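PDB 3KYH: mRNA-capping enzyme subunit alpha from Saccharomyces cerevisiae, which catalyses the second step of mRNA capping, transferring GMP from GTP to the diphosphate end of RNA through a covalent enzyme-GMP intermediate. Local coordinates for residues 35-40 / 160-165; 64-69 / 233-238; 103-108 / 196-201; 330-335 / 365-370. One frame throughout, in Å; residues are numbered along the deposited sequence.

Contact 1 of 4, residues 35-40 / 160-165; sequences LLNSPK and GRCLTQ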
loop_
_atom_site.group_PDB
_atom_site.type_symbol
_atom_site.label_atom_id
_atom_site.label_comp_id
_atom_site.label_asym_id
_atom_site.label_seq_id
_atom_site.Cartn_x
_atom_site.Cartn_y
_atom_site.Cartn_z
ATOM N N LEU C 35 -21.842 -13.493 -43.573
ATOM C CA LEU C 35 -22.917 -14.427 -43.933
ATOM C C LEU C 35 -24.308 -13.781 -44.002
ATOM O O LEU C 35 -25.204 -14.300 -44.680
ATOM C CB LEU C 35 -22.930 -15.635 -42.986
ATOM C CG LEU C 35 -23.189 -17.076 -43.470
ATOM C CD1 LEU C 35 -23.122 -18.052 -42.294
ATOM C CD2 LEU C 35 -24.491 -17.302 -44.245
ATOM N N LEU C 36 -24.480 -12.649 -43.321
ATOM C CA LEU C 36 -25.721 -11.881 -43.390
ATOM C C LEU C 36 -25.459 -10.423 -43.785
ATOM O O LEU C 36 -26.295 -9.546 -43.554
ATOM C CB LEU C 36 -26.486 -11.968 -42.062
ATOM C CG LEU C 36 -26.830 -13.335 -41.456
ATOM C CD1 LEU C 36 -27.003 -13.235 -39.926
ATOM C CD2 LEU C 36 -28.038 -13.991 -42.145
ATOM N N ASN C 37 -24.305 -10.182 -44.404
ATOM C CA ASN C 37 -23.896 -8.856 -44.911
ATOM C C ASN C 37 -24.095 -7.645 -43.974
ATOM O O ASN C 37 -24.686 -6.621 -44.353
ATOM C CB ASN C 37 -24.317 -8.607 -46.392
ATOM C CG ASN C 37 -25.822 -8.811 -46.657
ATOM O OD1 ASN C 37 -26.680 -8.082 -46.138
ATOM N ND2 ASN C 37 -26.134 -9.784 -47.516
ATOM N N SER C 38 -23.596 -7.808 -42.746
ATOM C CA SER C 38 -23.508 -6.757 -41.722
ATOM C C SER C 38 -22.700 -7.261 -40.528
ATOM O O SER C 38 -23.002 -8.330 -39.992
ATOM C CB SER C 38 -24.877 -6.267 -41.251
ATOM O OG SER C 38 -24.735 -5.000 -40.633
ATOM N N PRO C 39 -21.706 -6.473 -40.070
ATOM C CA PRO C 39 -20.711 -7.068 -39.182
ATOM C C PRO C 39 -21.141 -7.141 -37.720
ATOM O O PRO C 39 -20.345 -7.545 -36.861
ATOM C CB PRO C 39 -19.508 -6.141 -39.362
ATOM C CG PRO C 39 -20.111 -4.786 -39.722
ATOM C CD PRO C 39 -21.560 -5.003 -40.116
ATOM N N LYS C 40 -22.403 -6.772 -37.480
ATOM C CA LYS C 40 -23.013 -6.619 -36.155
ATOM C C LYS C 40 -22.673 -7.767 -35.194
ATOM O O LYS C 40 -22.419 -7.497 -34.028
ATOM C CB LYS C 40 -24.526 -6.358 -36.268
ATOM C CG LYS C 40 -24.931 -5.502 -37.485
ATOM C CD LYS C 40 -25.468 -4.097 -37.201
ATOM C CE LYS C 40 -24.583 -3.240 -36.283
ATOM N NZ LYS C 40 -25.036 -3.318 -34.851
ATOM N N GLY C 160 -24.893 -21.266 -47.061
ATOM C CA GLY C 160 -24.217 -20.015 -47.409
ATOM C C GLY C 160 -25.114 -18.872 -47.852
ATOM O O GLY C 160 -24.727 -17.708 -47.763
ATOM N N ARG C 161 -26.306 -19.210 -48.341
ATOM C CA ARG C 161 -27.282 -18.250 -48.861
ATOM C C ARG C 161 -27.966 -17.489 -47.706
ATOM O O ARG C 161 -28.663 -18.086 -46.873
ATOM C CB ARG C 161 -28.242 -18.974 -49.853
ATOM C CG ARG C 161 -29.686 -18.431 -50.033
ATOM C CD ARG C 161 -30.382 -18.922 -51.336
ATOM N NE ARG C 161 -31.668 -18.245 -51.554
ATOM C CZ ARG C 161 -31.829 -16.941 -51.808
ATOM N NH1 ARG C 161 -30.796 -16.114 -51.927
ATOM N NH2 ARG C 161 -33.043 -16.436 -51.943
ATOM N N CYS C 162 -27.681 -16.188 -47.616
ATOM C CA CYS C 162 -28.344 -15.290 -46.657
ATOM C C CYS C 162 -29.848 -15.224 -46.917
ATOM O O CYS C 162 -30.316 -14.544 -47.844
ATOM C CB CYS C 162 -27.748 -13.872 -46.688
ATOM S SG CYS C 162 -28.806 -12.584 -45.947
ATOM N N LEU C 163 -30.588 -15.970 -46.105
ATOM C CA LEU C 163 -32.045 -15.906 -46.131
ATOM C C LEU C 163 -32.587 -14.869 -45.123
ATOM O O LEU C 163 -33.419 -15.192 -44.289
ATOM C CB LEU C 163 -32.643 -17.316 -45.931
ATOM C CG LEU C 163 -33.038 -18.215 -47.127
ATOM C CD1 LEU C 163 -33.468 -19.600 -46.661
ATOM C CD2 LEU C 163 -34.150 -17.618 -48.006
ATOM N N THR C 164 -32.073 -13.641 -45.162
ATOM C CA THR C 164 -32.586 -12.538 -44.339
ATOM C C THR C 164 -33.626 -11.765 -45.152
ATOM O O THR C 164 -34.805 -11.754 -44.800
ATOM C CB THR C 164 -31.473 -11.534 -43.935
ATOM O OG1 THR C 164 -30.337 -12.227 -43.405
ATOM C CG2 THR C 164 -31.980 -10.542 -42.903
ATOM N N GLN C 165 -33.184 -11.197 -46.279
ATOM C CA GLN C 165 -33.926 -10.206 -47.062
ATOM C C GLN C 165 -35.234 -10.704 -47.688
ATOM O O GLN C 165 -35.954 -9.937 -48.352
ATOM C CB GLN C 165 -32.997 -9.604 -48.123
ATOM C CG GLN C 165 -32.049 -8.500 -47.657
ATOM C CD GLN C 165 -31.454 -8.748 -46.282
ATOM O OE1 GLN C 165 -32.113 -8.520 -45.266
ATOM N NE2 GLN C 165 -30.207 -9.211 -46.244
#
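Leu36 and Cys162 meet where a Schellman motif ends helix 23-35 and the chain passes the short strand 161-162. Asn37, with its positive phi of 46°, is the C-prime residue of that motif. The tighter part of the contact is the side of Leu35 and Leu36. Leu36 is buried, as is Thr164, and the two side chains cross at about a right angle. Leu36 CD2 points to Thr164 OG1 and lies 4.1 Å from Cys162 SG, though both the hydroxyl oxygen and the sulfur are less surely placed. Leu36 also packs on Leu156 of strand 154-158, so the leucine touches both this strand and the 160-165 segment. Next to it, Cys162 CB lies 3.3 Å from the carbonyl oxygen Leu35 O. The Leu35 side chain packs on Ala157, and its CD2 comes 3.5 Å from Gly160 O.

Toward solvent the contact thins out. Gly160 is exposed, and its positive phi suits a residue without a side chain. At the other end, Asn37 and Gln165 are both exposed. The Gln165 chain is bent at chi2, and the two amides reach toward each other tip to tip with their planes 53° apart. Asn37 OD1 and Gln165 NE2 remain 3.7 Å apart, a near approach and not a hydrogen bond.

Contact 2 of 4, residues 64-69 / 233-238; sequences AHDYYV and PVKAPY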
loop_
_atom_site.group_PDB
_atom_site.type_symbol
_atom_site.label_atom_id
_atom_site.label_comp_id
_atom_site.label_asym_id
_atom_site.label_seq_id
_atom_site.Cartn_x
_atom_site.Cartn_y
_atom_site.Cartn_z
ATOM N N ALA C 64 -53.423 -5.004 -41.386
ATOM C CA ALA C 64 -52.861 -4.722 -42.729
ATOM C C ALA C 64 -51.901 -5.762 -43.373
ATOM O O ALA C 64 -51.311 -5.516 -44.443
ATOM C CB ALA C 64 -52.222 -3.330 -42.732
ATOM N N HIS C 65 -51.776 -6.930 -42.738
ATOM C CA HIS C 65 -50.871 -7.987 -43.186
ATOM C C HIS C 65 -51.493 -9.370 -42.995
ATOM O O HIS C 65 -52.701 -9.492 -42.730
ATOM C CB HIS C 65 -49.542 -7.909 -42.417
ATOM C CG HIS C 65 -48.653 -6.788 -42.853
ATOM N ND1 HIS C 65 -48.730 -5.523 -42.306
ATOM C CD2 HIS C 65 -47.659 -6.748 -43.775
ATOM C CE1 HIS C 65 -47.831 -4.746 -42.889
ATOM N NE2 HIS C 65 -47.170 -5.464 -43.784
ATOM N N ASP C 66 -50.639 -10.394 -43.127
ATOM C CA ASP C 66 -51.007 -11.806 -42.998
ATOM C C ASP C 66 -50.033 -12.370 -41.958
ATOM O O ASP C 66 -48.827 -12.382 -42.186
ATOM C CB ASP C 66 -50.864 -12.535 -44.349
ATOM C CG ASP C 66 -51.413 -11.738 -45.551
ATOM O OD1 ASP C 66 -52.152 -12.344 -46.348
ATOM O OD2 ASP C 66 -51.077 -10.544 -45.758
ATOM N N TYR C 67 -50.558 -12.812 -40.814
ATOM C CA TYR C 67 -49.757 -13.064 -39.604
ATOM C C TYR C 67 -49.817 -14.473 -39.014
ATOM O O TYR C 67 -50.729 -15.244 -39.306
ATOM C CB TYR C 67 -50.164 -12.076 -38.516
ATOM C CG TYR C 67 -49.203 -10.932 -38.262
ATOM C CD1 TYR C 67 -49.364 -9.693 -38.906
ATOM C CD2 TYR C 67 -48.183 -11.064 -37.308
ATOM C CE1 TYR C 67 -48.519 -8.620 -38.619
ATOM C CE2 TYR C 67 -47.298 -10.017 -37.040
ATOM C CZ TYR C 67 -47.479 -8.799 -37.696
ATOM O OH TYR C 67 -46.617 -7.758 -37.419
ATOM N N TYR C 68 -48.831 -14.769 -38.166
ATOM C CA TYR C 68 -48.627 -16.052 -37.502
ATOM C C TYR C 68 -48.745 -15.969 -35.982
ATOM O O TYR C 68 -48.464 -14.920 -35.360
ATOM C CB TYR C 68 -47.214 -16.569 -37.786
ATOM C CG TYR C 68 -46.966 -17.294 -39.107
ATOM C CD1 TYR C 68 -45.695 -17.262 -39.706
ATOM C CD2 TYR C 68 -47.975 -18.041 -39.739
ATOM C CE1 TYR C 68 -45.431 -17.948 -40.882
ATOM C CE2 TYR C 68 -47.721 -18.716 -40.941
ATOM C CZ TYR C 68 -46.447 -18.670 -41.494
ATOM O OH TYR C 68 -46.197 -19.342 -42.666
ATOM N N VAL C 69 -49.122 -17.103 -35.395
ATOM C CA VAL C 69 -49.037 -17.306 -33.951
ATOM C C VAL C 69 -48.653 -18.698 -33.503
ATOM O O VAL C 69 -49.229 -19.710 -33.939
ATOM C CB VAL C 69 -50.316 -16.940 -33.184
ATOM C CG1 VAL C 69 -50.313 -15.473 -32.831
ATOM C CG2 VAL C 69 -51.583 -17.378 -33.948
ATOM N N PRO C 233 -45.159 -11.913 -38.788
ATOM C CA PRO C 233 -45.804 -11.604 -40.066
ATOM C C PRO C 233 -45.199 -12.384 -41.235
ATOM O O PRO C 233 -43.971 -12.374 -41.417
ATOM C CB PRO C 233 -45.571 -10.101 -40.216
ATOM C CG PRO C 233 -44.297 -9.824 -39.399
ATOM C CD PRO C 233 -44.046 -10.990 -38.484
ATOM N N VAL C 234 -46.060 -13.062 -41.997
ATOM C CA VAL C 234 -45.665 -13.877 -43.156
ATOM C C VAL C 234 -44.849 -13.004 -44.142
ATOM O O VAL C 234 -43.621 -12.939 -44.044
ATOM C CB VAL C 234 -46.915 -14.557 -43.832
ATOM C CG1 VAL C 234 -46.533 -15.400 -45.067
ATOM C CG2 VAL C 234 -47.720 -15.397 -42.832
ATOM N N LYS C 235 -45.545 -12.329 -45.057
ATOM C CA LYS C 235 -45.023 -11.355 -46.020
ATOM C C LYS C 235 -43.788 -10.497 -45.669
ATOM O O LYS C 235 -43.110 -10.014 -46.581
ATOM C CB LYS C 235 -46.176 -10.414 -46.403
ATOM C CG LYS C 235 -47.119 -10.926 -47.505
ATOM C CD LYS C 235 -48.540 -10.347 -47.434
ATOM C CE LYS C 235 -48.631 -8.799 -47.278
ATOM N NZ LYS C 235 -50.077 -8.386 -47.238
ATOM N N ALA C 236 -43.522 -10.285 -44.377
ATOM C CA ALA C 236 -42.406 -9.454 -43.891
ATOM C C ALA C 236 -41.009 -10.088 -43.907
ATOM O O ALA C 236 -40.877 -11.312 -43.785
ATOM C CB ALA C 236 -42.711 -8.951 -42.490
ATOM N N PRO C 237 -39.958 -9.252 -44.025
ATOM C CA PRO C 237 -38.581 -9.764 -43.918
ATOM C C PRO C 237 -38.049 -9.754 -42.495
ATOM O O PRO C 237 -38.483 -8.920 -41.697
ATOM C CB PRO C 237 -37.765 -8.798 -44.785
ATOM C CG PRO C 237 -38.553 -7.538 -44.821
ATOM C CD PRO C 237 -39.994 -7.861 -44.519
ATOM N N TYR C 238 -37.095 -10.644 -42.214
ATOM C CA TYR C 238 -36.437 -10.795 -40.899
ATOM C C TYR C 238 -35.488 -9.609 -40.608
ATOM O O TYR C 238 -35.696 -8.488 -41.088
ATOM C CB TYR C 238 -35.697 -12.148 -40.844
ATOM C CG TYR C 238 -35.386 -12.781 -39.485
ATOM C CD1 TYR C 238 -36.343 -13.553 -38.794
ATOM C CD2 TYR C 238 -34.102 -12.693 -38.933
ATOM C CE1 TYR C 238 -36.030 -14.167 -37.565
ATOM C CE2 TYR C 238 -33.786 -13.296 -37.704
ATOM C CZ TYR C 238 -34.745 -14.055 -37.036
ATOM O OH TYR C 238 -34.420 -14.674 -35.833
#
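His65 meets Lys235 first: its CD2 lies 4.2 Å from Lys235 CE, with the two side chains crossing obliquely. Asp66 is held twice. Its OD2 forms a salt bridge with Lys235 NZ at 2.8 Å, and the amine arrives nearly along the C-O axis. Its backbone O accepts a hydrogen bond from Val234 N at 2.9 Å. Tyr67 pairs with Pro233 as an antiparallel non-hydrogen-bonded pair. Pro233 CB makes a CH-pi contact over one face of the Tyr67 ring, 3.6 Å from its centroid, while Tyr67 OH is hydrogen-bonded to Leu246 O. An alanine at Tyr67 would probably leave Pro233 CB without its aromatic cover and Leu246 O without this hydroxyl. At Tyr68, Val234 CG2 sits over the ring centre, 3.8 Å from the centroid, in a second CH-pi contact. The pairing joins adjacent antiparallel strands, 67-73 and 229-233, in a mixed sheet of the nucleotidyltransferase domain; strand 67-73 also carries Lys72, the residue that takes up GMP covalently.

Contact 3 of 4, residues 103-108 / 196-201; sequences YLVNGF and TFPFKI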
loop_
_atom_site.group_PDB
_atom_site.type_symbol
_atom_site.label_atom_id
_atom_site.label_comp_id
_atom_site.label_asym_id
_atom_site.label_seq_id
_atom_site.Cartn_x
_atom_site.Cartn_y
_atom_site.Cartn_z
ATOM N N TYR C 103 -21.516 -21.730 -27.978
ATOM C CA TYR C 103 -21.424 -23.069 -27.384
ATOM C C TYR C 103 -21.050 -24.181 -28.383
ATOM O O TYR C 103 -21.320 -24.033 -29.576
ATOM C CB TYR C 103 -22.650 -23.351 -26.489
ATOM C CG TYR C 103 -22.764 -22.374 -25.311
ATOM C CD1 TYR C 103 -23.615 -21.262 -25.354
ATOM C CD2 TYR C 103 -21.984 -22.545 -24.166
ATOM C CE1 TYR C 103 -23.692 -20.363 -24.267
ATOM C CE2 TYR C 103 -22.031 -21.657 -23.092
ATOM C CZ TYR C 103 -22.890 -20.577 -23.141
ATOM O OH TYR C 103 -22.909 -19.721 -22.065
ATOM N N LEU C 104 -20.355 -25.231 -27.922
ATOM C CA LEU C 104 -19.861 -26.305 -28.815
ATOM C C LEU C 104 -20.342 -27.721 -28.510
ATOM O O LEU C 104 -19.695 -28.503 -27.804
ATOM C CB LEU C 104 -18.330 -26.289 -28.992
ATOM C CG LEU C 104 -17.770 -26.718 -30.372
ATOM C CD1 LEU C 104 -16.470 -25.991 -30.619
ATOM C CD2 LEU C 104 -17.556 -28.214 -30.696
ATOM N N VAL C 105 -21.453 -28.063 -29.148
ATOM C CA VAL C 105 -22.065 -29.381 -29.024
ATOM C C VAL C 105 -21.276 -30.443 -29.806
ATOM O O VAL C 105 -20.456 -30.110 -30.671
ATOM C CB VAL C 105 -23.538 -29.338 -29.473
ATOM C CG1 VAL C 105 -24.368 -30.180 -28.526
ATOM C CG2 VAL C 105 -24.078 -27.907 -29.426
ATOM N N ASN C 106 -21.524 -31.716 -29.492
ATOM C CA ASN C 106 -20.825 -32.849 -30.108
ATOM C C ASN C 106 -21.339 -33.230 -31.509
ATOM O O ASN C 106 -21.547 -32.353 -32.363
ATOM C CB ASN C 106 -20.778 -34.052 -29.133
ATOM C CG ASN C 106 -19.389 -34.277 -28.486
ATOM O OD1 ASN C 106 -19.025 -35.424 -28.221
ATOM N ND2 ASN C 106 -18.629 -33.214 -28.222
ATOM N N GLY C 107 -21.544 -34.532 -31.729
ATOM C CA GLY C 107 -21.825 -35.114 -33.057
ATOM C C GLY C 107 -23.163 -34.850 -33.733
ATOM O O GLY C 107 -24.217 -35.266 -33.245
ATOM N N PHE C 108 -23.101 -34.151 -34.862
ATOM C CA PHE C 108 -24.271 -33.883 -35.692
ATOM C C PHE C 108 -23.886 -33.852 -37.172
ATOM O O PHE C 108 -22.937 -33.170 -37.577
ATOM C CB PHE C 108 -24.968 -32.571 -35.301
ATOM C CG PHE C 108 -25.875 -32.662 -34.086
ATOM C CD1 PHE C 108 -27.087 -33.359 -34.132
ATOM C CD2 PHE C 108 -25.562 -31.958 -32.921
ATOM C CE1 PHE C 108 -27.939 -33.397 -33.015
ATOM C CE2 PHE C 108 -26.406 -31.978 -31.806
ATOM C CZ PHE C 108 -27.599 -32.701 -31.855
ATOM N N THR C 196 -24.170 -40.026 -31.101
ATOM C CA THR C 196 -23.381 -38.777 -31.038
ATOM C C THR C 196 -24.263 -37.517 -30.867
ATOM O O THR C 196 -23.761 -36.456 -30.485
ATOM C CB THR C 196 -22.504 -38.558 -32.351
ATOM O OG1 THR C 196 -23.340 -38.245 -33.470
ATOM C CG2 THR C 196 -21.605 -39.740 -32.735
ATOM N N PHE C 197 -25.545 -37.648 -31.227
ATOM C CA PHE C 197 -26.604 -36.628 -31.147
ATOM C C PHE C 197 -27.099 -36.532 -29.672
ATOM O O PHE C 197 -27.762 -37.456 -29.184
ATOM C CB PHE C 197 -27.784 -37.063 -32.052
ATOM C CG PHE C 197 -27.581 -36.890 -33.554
ATOM C CD1 PHE C 197 -28.682 -36.546 -34.351
ATOM C CD2 PHE C 197 -26.360 -37.146 -34.195
ATOM C CE1 PHE C 197 -28.573 -36.386 -35.739
ATOM C CE2 PHE C 197 -26.224 -36.998 -35.608
ATOM C CZ PHE C 197 -27.340 -36.619 -36.380
ATOM N N PRO C 198 -26.774 -35.438 -28.950
ATOM C CA PRO C 198 -27.057 -35.308 -27.512
ATOM C C PRO C 198 -28.498 -35.025 -27.111
ATOM O O PRO C 198 -28.828 -35.141 -25.931
ATOM C CB PRO C 198 -26.219 -34.088 -27.094
ATOM C CG PRO C 198 -26.096 -33.291 -28.334
ATOM C CD PRO C 198 -25.898 -34.345 -29.399
ATOM N N PHE C 199 -29.330 -34.635 -28.072
ATOM C CA PHE C 199 -30.649 -34.077 -27.808
ATOM C C PHE C 199 -31.484 -33.981 -29.087
ATOM O O PHE C 199 -30.911 -33.857 -30.170
ATOM C CB PHE C 199 -30.476 -32.707 -27.148
ATOM C CG PHE C 199 -29.963 -31.595 -28.062
ATOM C CD1 PHE C 199 -30.581 -31.259 -29.277
ATOM C CD2 PHE C 199 -28.953 -30.750 -27.606
ATOM C CE1 PHE C 199 -30.188 -30.129 -29.994
ATOM C CE2 PHE C 199 -28.507 -29.662 -28.362
ATOM C CZ PHE C 199 -29.138 -29.343 -29.544
ATOM N N LYS C 200 -32.815 -33.981 -28.972
ATOM C CA LYS C 200 -33.696 -34.001 -30.148
ATOM C C LYS C 200 -33.971 -32.639 -30.829
ATOM O O LYS C 200 -33.770 -31.573 -30.227
ATOM C CB LYS C 200 -35.004 -34.736 -29.832
ATOM C CG LYS C 200 -35.617 -35.420 -31.060
ATOM C CD LYS C 200 -37.091 -35.782 -30.905
ATOM C CE LYS C 200 -37.799 -35.493 -32.226
ATOM N NZ LYS C 200 -39.047 -36.264 -32.459
ATOM N N ILE C 201 -34.394 -32.686 -32.097
ATOM C CA ILE C 201 -34.766 -31.492 -32.876
ATOM C C ILE C 201 -36.189 -31.593 -33.437
ATOM O O ILE C 201 -36.656 -32.683 -33.760
ATOM C CB ILE C 201 -33.711 -31.170 -33.961
ATOM C CG1 ILE C 201 -32.445 -30.626 -33.293
ATOM C CG2 ILE C 201 -34.172 -30.057 -34.905
ATOM C CD1 ILE C 201 -31.483 -31.687 -32.845
#
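An aromatic cluster of Phe108, Phe197 and Phe199 forms the centre of this contact, with Phe108 in the middle. Its ring turns an edge to the face of both partners. Phe108 CD1 lies over the centre of the Phe197 ring, 3.5 Å above the plane, and the two planes are 51° apart. Phe108 CZ meets a face of Phe199 off toward the rim, with CZ 4.1 Å from Phe199 CE1. The cluster covers part of the large mixed sheet of the catalytic domain: Phe108 touches Cys93 on strand 91-96, and Phe199 reaches Leu148 and Tyr150 on strand 146-152. Phe197 packs on Leu186 of helix 168-189. Pro198 packs beside the Phe108 ring. Its CD is 3.4 Å from Phe108 CZ, and its CG is 3.6 Å from Val105 CG1. Ile201 CD1 adds a contact to Phe108 CE1 at 3.9 Å. Polar contact is slight: Thr196 OG1 gives a weak hydrogen bond to Gly107 O at 3.1 Å.

Contact 4 of 4, residues 330-335 / 365-370; sequences AELSVS and WEMLRF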
loop_
_atom_site.group_PDB
_atom_site.type_symbol
_atom_site.label_atom_id
_atom_site.label_comp_id
_atom_site.label_asym_id
_atom_site.label_seq_id
_atom_site.Cartn_x
_atom_site.Cartn_y
_atom_site.Cartn_z
ATOM N N ALA C 330 -50.412 4.594 -4.812
ATOM C CA ALA C 330 -51.624 3.788 -4.713
ATOM C C ALA C 330 -51.953 3.226 -3.343
ATOM O O ALA C 330 -51.094 3.140 -2.460
ATOM C CB ALA C 330 -51.661 2.696 -5.786
ATOM N N GLU C 331 -53.243 2.945 -3.176
ATOM C CA GLU C 331 -53.774 2.154 -2.073
ATOM C C GLU C 331 -54.002 0.720 -2.580
ATOM O O GLU C 331 -54.407 0.511 -3.742
ATOM C CB GLU C 331 -55.069 2.794 -1.545
ATOM C CG GLU C 331 -54.946 3.967 -0.499
ATOM C CD GLU C 331 -53.780 4.959 -0.692
ATOM O OE1 GLU C 331 -54.024 6.180 -0.807
ATOM O OE2 GLU C 331 -52.612 4.529 -0.661
ATOM N N LEU C 332 -53.651 -0.256 -1.742
ATOM C CA LEU C 332 -53.766 -1.663 -2.120
ATOM C C LEU C 332 -55.222 -2.121 -2.067
ATOM O O LEU C 332 -56.071 -1.453 -2.641
ATOM C CB LEU C 332 -52.816 -2.545 -1.295
ATOM C CG LEU C 332 -52.528 -3.977 -1.787
ATOM C CD1 LEU C 332 -51.505 -3.968 -2.923
ATOM C CD2 LEU C 332 -52.062 -4.896 -0.646
ATOM N N SER C 333 -55.513 -3.237 -1.402
ATOM C CA SER C 333 -56.869 -3.817 -1.306
ATOM C C SER C 333 -56.855 -5.178 -0.615
ATOM O O SER C 333 -56.474 -6.210 -1.190
ATOM C CB SER C 333 -57.615 -3.910 -2.656
ATOM O OG SER C 333 -56.817 -4.497 -3.674
ATOM N N VAL C 334 -57.274 -5.154 0.643
ATOM C CA VAL C 334 -57.298 -6.358 1.453
ATOM C C VAL C 334 -58.743 -6.690 1.830
ATOM O O VAL C 334 -59.348 -6.008 2.663
ATOM C CB VAL C 334 -56.297 -6.253 2.638
ATOM C CG1 VAL C 334 -56.519 -7.347 3.675
ATOM C CG2 VAL C 334 -54.874 -6.335 2.096
ATOM N N SER C 335 -59.271 -7.709 1.146
ATOM C CA SER C 335 -60.624 -8.240 1.355
ATOM C C SER C 335 -60.795 -8.909 2.732
ATOM O O SER C 335 -59.818 -9.067 3.478
ATOM C CB SER C 335 -61.049 -9.147 0.174
ATOM O OG SER C 335 -60.513 -10.471 0.213
ATOM N N TRP C 365 -55.317 -3.241 -7.536
ATOM C CA TRP C 365 -54.320 -4.299 -7.645
ATOM C C TRP C 365 -54.076 -5.247 -6.468
ATOM O O TRP C 365 -53.338 -4.905 -5.542
ATOM C CB TRP C 365 -52.981 -3.775 -8.193
ATOM C CG TRP C 365 -52.521 -2.378 -7.870
ATOM C CD1 TRP C 365 -52.846 -1.618 -6.789
ATOM C CD2 TRP C 365 -51.553 -1.625 -8.617
ATOM N NE1 TRP C 365 -52.183 -0.410 -6.847
ATOM C CE2 TRP C 365 -51.359 -0.403 -7.940
ATOM C CE3 TRP C 365 -50.848 -1.864 -9.811
ATOM C CZ2 TRP C 365 -50.497 0.596 -8.418
ATOM C CZ3 TRP C 365 -49.961 -0.886 -10.270
ATOM C CH2 TRP C 365 -49.801 0.337 -9.579
ATOM N N GLU C 366 -54.658 -6.449 -6.562
ATOM C CA GLU C 366 -54.363 -7.577 -5.653
ATOM C C GLU C 366 -52.959 -8.132 -5.845
ATOM O O GLU C 366 -52.524 -8.401 -6.980
ATOM C CB GLU C 366 -55.317 -8.763 -5.832
ATOM C CG GLU C 366 -56.775 -8.482 -5.604
ATOM C CD GLU C 366 -57.475 -8.158 -6.889
ATOM O OE1 GLU C 366 -57.322 -7.012 -7.355
ATOM O OE2 GLU C 366 -58.164 -9.054 -7.426
ATOM N N MET C 367 -52.312 -8.355 -4.701
ATOM C CA MET C 367 -50.971 -8.945 -4.580
ATOM C C MET C 367 -50.985 -10.483 -4.487
ATOM O O MET C 367 -51.975 -11.084 -4.040
ATOM C CB MET C 367 -50.262 -8.328 -3.372
ATOM C CG MET C 367 -50.866 -8.694 -2.025
ATOM S SD MET C 367 -49.723 -9.760 -1.143
ATOM C CE MET C 367 -50.738 -10.258 0.244
ATOM N N LEU C 368 -49.882 -11.107 -4.896
ATOM C CA LEU C 368 -49.825 -12.570 -5.007
ATOM C C LEU C 368 -48.549 -13.205 -4.432
ATOM O O LEU C 368 -48.315 -14.414 -4.597
ATOM C CB LEU C 368 -50.183 -13.044 -6.434
ATOM C CG LEU C 368 -49.813 -12.382 -7.782
ATOM C CD1 LEU C 368 -50.764 -12.902 -8.874
ATOM C CD2 LEU C 368 -49.905 -10.873 -7.805
ATOM N N ARG C 369 -47.771 -12.350 -3.755
ATOM C CA ARG C 369 -46.549 -12.654 -3.007
ATOM C C ARG C 369 -45.894 -11.323 -2.610
ATOM O O ARG C 369 -46.097 -10.308 -3.287
ATOM C CB ARG C 369 -45.564 -13.568 -3.776
ATOM C CG ARG C 369 -44.810 -12.915 -4.955
ATOM C CD ARG C 369 -43.938 -13.843 -5.842
ATOM N NE ARG C 369 -44.547 -14.286 -7.114
ATOM C CZ ARG C 369 -44.973 -13.504 -8.116
ATOM N NH1 ARG C 369 -44.940 -12.169 -8.022
ATOM N NH2 ARG C 369 -45.478 -14.060 -9.225
ATOM N N PHE C 370 -45.180 -11.320 -1.483
ATOM C CA PHE C 370 -44.291 -10.217 -1.107
ATOM C C PHE C 370 -42.910 -10.560 -1.645
ATOM O O PHE C 370 -42.717 -11.642 -2.214
ATOM C CB PHE C 370 -44.206 -10.069 0.418
ATOM C CG PHE C 370 -45.539 -9.944 1.089
ATOM C CD1 PHE C 370 -46.019 -10.970 1.901
ATOM C CD2 PHE C 370 -46.333 -8.817 0.882
ATOM C CE1 PHE C 370 -47.264 -10.867 2.512
ATOM C CE2 PHE C 370 -47.593 -8.704 1.471
ATOM C CZ PHE C 370 -48.059 -9.735 2.287
#
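Trp365 turns the edge of its indole toward Ala330. Ala330 CB lies near the ring plane, 3.3 Å from Trp365 NE1 and 3.6 Å from Trp365 CZ2. The carbonyl oxygen Glu331 O is at the same edge but farther off, 3.9 Å from Trp365 NE1. Trp365 also makes an edge-to-face pair with Phe260. With CG anti to the backbone N (chi1 -164°), Leu332 brings that CG to 4.0 Å from Trp365 O. Its CD1 lies 3.3 Å from the same Trp365 O. Leu332 CD2 lies 4.2 Å from Met367 CG. Leu332 and Met367 both pack on Cys356 of strand 352-356. An alanine at Trp365 would probably leave Ala330 CB without the indole edge and Phe260 without its aromatic mate. The segments lie at strands 326-331 and 367-370, the outermost of a five-stranded antiparallel sheet ordered 3-2-1-4-5. Side-chain packing between those two edges is consistent with the closing side of an OB-fold barrel, the fold of the C-terminal domain.

In the fold
Contacts 1, 2 and 3 mix buried and exposed residues; contact 4 is a surface contact, with none of its touching residues buried. Contacts 1 and 3 both reach the large mixed sheet of the catalytic domain, but their nearest atoms are about 14 Å apart. Contact 2 belongs to the other, five-stranded sheet there. It touches contact 1: the backbone oxygens of Thr164 and Gln165 pack on Pro237, and that of Thr164 also on Tyr238. Chemistry differs with place. Contact 2 alone has a salt bridge. Contact 3 is chiefly aromatic. Contact 1 sets leucine methyls against oxygen and sulfur atoms, with two amides at its exposed edge. Contact 4 lies in the C-terminal domain, its centre about 49 Å from that of contact 1.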